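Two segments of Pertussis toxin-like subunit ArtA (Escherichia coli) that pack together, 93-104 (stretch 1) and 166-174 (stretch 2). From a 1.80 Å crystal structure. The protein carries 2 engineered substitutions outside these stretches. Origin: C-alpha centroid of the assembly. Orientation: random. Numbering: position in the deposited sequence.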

# COMPACT_ATOMS: atom_id res chain seq x y z
N PRO A 93 -12.50 -1.24 9.74
CA PRO A 93 -12.81 -1.73 11.09
C PRO A 93 -11.92 -1.11 12.16
O PRO A 93 -12.36 -0.90 13.30
N SER A 94 -10.68 -0.83 11.79
CA SER A 94 -9.76 -0.22 12.76
C SER A 94 -10.10 1.24 12.98
O SER A 94 -10.05 1.73 14.11
N VAL A 95 -10.47 1.93 11.90
CA VAL A 95 -10.88 3.33 12.02
C VAL A 95 -12.13 3.43 12.91
O VAL A 95 -12.24 4.32 13.75
N ASN A 96 -13.06 2.49 12.73
CA ASN A 96 -14.25 2.43 13.58
C ASN A 96 -13.89 2.16 15.05
O ASN A 96 -14.49 2.72 15.96
N TYR A 97 -12.97 1.23 15.27
CA TYR A 97 -12.50 0.94 16.62
C TYR A 97 -11.82 2.14 17.28
O TYR A 97 -12.13 2.48 18.42
N LEU A 98 -10.90 2.79 16.58
CA LEU A 98 -10.24 3.98 17.12
C LEU A 98 -11.25 5.07 17.47
O LEU A 98 -11.12 5.78 18.46
N THR A 99 -12.26 5.22 16.62
CA THR A 99 -13.34 6.17 16.88
C THR A 99 -14.14 5.80 18.15
O THR A 99 -14.50 6.70 18.92
N GLN A 100 -14.41 4.52 18.38
CA GLN A 100 -15.08 4.11 19.62
C GLN A 100 -14.17 4.31 20.83
O GLN A 100 -14.62 4.38 21.97
N ARG A 101 -12.88 4.43 20.57
CA ARG A 101 -11.94 4.63 21.66
C ARG A 101 -11.70 6.11 21.92
O ARG A 101 -10.97 6.46 22.84
N GLY A 102 -12.33 6.97 21.13
CA GLY A 102 -12.26 8.39 21.37
C GLY A 102 -11.29 9.14 20.47
O GLY A 102 -11.09 10.34 20.61
N ILE A 103 -10.68 8.42 19.53
CA ILE A 103 -9.80 9.06 18.57
C ILE A 103 -10.66 9.80 17.53
O ILE A 103 -11.68 9.29 17.07
N THR A 104 -10.25 11.02 17.17
CA THR A 104 -11.03 11.82 16.24
C THR A 104 -10.39 11.87 14.86
O THR A 104 -9.21 12.20 14.72
N GLY A 166 -10.88 -8.21 10.41
CA GLY A 166 -11.06 -7.61 11.72
C GLY A 166 -10.26 -6.36 12.01
O GLY A 166 -9.77 -5.67 11.11
N VAL A 167 -10.14 -6.05 13.30
CA VAL A 167 -9.36 -4.91 13.76
C VAL A 167 -7.88 -5.26 13.81
O VAL A 167 -7.51 -6.38 14.17
N ILE A 168 -7.03 -4.32 13.42
CA ILE A 168 -5.59 -4.51 13.56
C ILE A 168 -5.19 -4.64 15.04
O ILE A 168 -5.52 -3.77 15.85
N PRO A 169 -4.50 -5.73 15.40
CA PRO A 169 -4.11 -5.93 16.80
C PRO A 169 -3.00 -4.97 17.22
O PRO A 169 -2.28 -4.44 16.37
N GLN A 170 -2.90 -4.75 18.52
CA GLN A 170 -1.83 -3.96 19.11
C GLN A 170 -1.75 -2.53 18.54
O GLN A 170 -0.66 -1.97 18.39
N LEU A 171 -2.91 -1.95 18.22
CA LEU A 171 -2.93 -0.56 17.75
C LEU A 171 -2.47 0.41 18.84
O LEU A 171 -2.73 0.19 20.02
N VAL A 172 -1.82 1.50 18.43
CA VAL A 172 -1.51 2.58 19.36
C VAL A 172 -2.71 3.52 19.46
O VAL A 172 -3.21 4.01 18.46
N VAL A 173 -3.17 3.75 20.68
CA VAL A 173 -4.31 4.62 20.94
C VAL A 173 -3.85 5.66 21.94
O VAL A 173 -3.84 5.39 23.15
N PRO A 174 -3.45 6.83 21.45
CA PRO A 174 -2.91 7.90 22.30
C PRO A 174 -3.92 8.43 23.31
O PRO A 174 -5.07 8.62 22.90

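A single serine supplies the one direct hydrogen bond in an otherwise largely apolar contact: the backbone N of Ile168 donates to Ser94 OG at 2.9 Å, nearly straight at 174°. Ser94, buried in the m rotamer with its CA-to-CB bond toward stretch 2, also gives its hydroxyl proton to water 1 (OG to water O, 2.7 Å); the same water donates to Gly166 O at 2.8 Å. One hydroxyl thus accepts from the extended chain directly and reaches it again through the water, pinning the helix where the backbones run close, with Ser94 CA 4.8 Å from Val167 CA.

Around this polar point the contact is greasy. Pro93 sets CB 3.7 Å from Gly166 O and 4.3 Å from Val167 CG2. One turn on, Tyr97 (t) points toward stretch 2, and its ring meets two methyls obliquely, CD2 lying 3.9 Å from Val167 CG1 and 4.1 Å from Leu171 CD1. Leu171 (m, t) also points in, its CD1 4.0 Å from Ser94 OG and 4.3 Å from Leu98 CD2. Leu98 leaves its backbone sideways, but its m, t conformation brings CD2 to 3.6 Å from Val173 CG2.

Val173 (t) has the largest covered area of any residue here. Its CG1 sits 4.0 Å from Ile103 CG1 and lies over one face of the Arg101 guanidinium, 4.0 Å from NH1. Arg101, m at chi1, chi2 and chi3, folds back so that NH2 donates to Tyr97 OH at 2.8 Å, joining two side chains of stretch 1 that both touch stretch 2. After the helix, Gly102 takes the positive phi of a Schellman motif, and Ile103 N bonds back to Leu98 O at 2.9 Å. Ile103 (m, m) then points toward stretch 2, placing CD1 3.7 Å from Pro174 CD.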

# COMPACT_ATOMS: atom_id res chain seq x y z
CB PRO A 93 -12.55 -3.24 10.99
CG PRO A 93 -12.77 -3.54 9.54
CD PRO A 93 -12.21 -2.35 8.82
CB SER A 94 -8.31 -0.38 12.31
OG SER A 94 -7.93 -1.74 12.37
CB VAL A 95 -11.12 3.97 10.64
CG1 VAL A 95 -11.91 5.27 10.76
CG2 VAL A 95 -9.79 4.20 9.91
CB ASN A 96 -15.23 1.38 13.08
CG ASN A 96 -15.89 1.78 11.77
OD1 ASN A 96 -15.77 2.92 11.31
ND2 ASN A 96 -16.62 0.84 11.17
CB TYR A 97 -11.57 -0.26 16.59
CG TYR A 97 -10.90 -0.55 17.92
CD1 TYR A 97 -11.59 -1.20 18.93
CD2 TYR A 97 -9.57 -0.22 18.14
CE1 TYR A 97 -10.98 -1.49 20.15
CE2 TYR A 97 -8.94 -0.51 19.35
CZ TYR A 97 -9.66 -1.15 20.35
OH TYR A 97 -9.07 -1.45 21.56
CB LEU A 98 -9.20 4.52 16.13
CG LEU A 98 -8.02 3.57 15.97
CD1 LEU A 98 -7.13 3.95 14.79
CD2 LEU A 98 -7.20 3.53 17.26
CB THR A 99 -14.28 6.26 15.67
OG1 THR A 99 -13.52 6.64 14.52
CG2 THR A 99 -15.36 7.32 15.90
CB GLN A 100 -15.50 2.64 19.61
CG GLN A 100 -16.58 2.23 18.63
CD GLN A 100 -16.64 0.72 18.44
OE1 GLN A 100 -15.72 -0.00 18.85
NE2 GLN A 100 -17.72 0.24 17.84
CB ARG A 101 -10.61 3.91 21.37
CG ARG A 101 -10.73 2.39 21.37
CD ARG A 101 -10.98 1.85 22.78
NE ARG A 101 -9.97 2.39 23.68
CZ ARG A 101 -8.80 1.82 23.94
NH1 ARG A 101 -7.95 2.40 24.76
NH2 ARG A 101 -8.49 0.66 23.38
CB ILE A 103 -8.86 8.04 17.90
CG1 ILE A 103 -8.02 7.32 18.95
CG2 ILE A 103 -7.99 8.70 16.85
CD1 ILE A 103 -7.15 8.25 19.76
CB THR A 104 -11.21 13.26 16.73
OG1 THR A 104 -9.96 13.77 17.21
CG2 THR A 104 -12.26 13.33 17.84
CB VAL A 167 -9.85 -4.45 15.15
CG1 VAL A 167 -8.99 -3.27 15.70
CG2 VAL A 167 -11.33 -4.07 15.08
CB ILE A 168 -4.82 -3.35 12.95
CG1 ILE A 168 -5.13 -3.22 11.45
CG2 ILE A 168 -3.33 -3.48 13.22
CD1 ILE A 168 -4.69 -1.88 10.88
CB PRO A 169 -3.62 -7.39 16.84
CG PRO A 169 -3.47 -7.81 15.45
CD PRO A 169 -4.29 -6.93 14.57
CB GLN A 170 -0.47 -4.67 18.91
CG GLN A 170 -0.38 -6.04 19.62
CD GLN A 170 -0.51 -7.23 18.68
OE1 GLN A 170 -0.10 -7.18 17.52
NE2 GLN A 170 -1.09 -8.33 19.19
CB LEU A 171 -4.33 -0.17 17.27
CG LEU A 171 -4.81 -0.69 15.91
CD1 LEU A 171 -6.29 -0.41 15.72
CD2 LEU A 171 -4.02 -0.02 14.79
CB VAL A 172 -0.27 3.36 18.93
CG1 VAL A 172 0.02 4.47 19.94
CG2 VAL A 172 0.93 2.44 18.82
CB VAL A 173 -5.51 3.84 21.51
CG1 VAL A 173 -6.68 4.78 21.77
CG2 VAL A 173 -5.93 2.73 20.57
CB PRO A 174 -2.52 9.00 21.30
CG PRO A 174 -2.55 8.33 19.93
CD PRO A 174 -3.59 7.26 20.05
O HOH W 1 -8.97 -3.09 10.24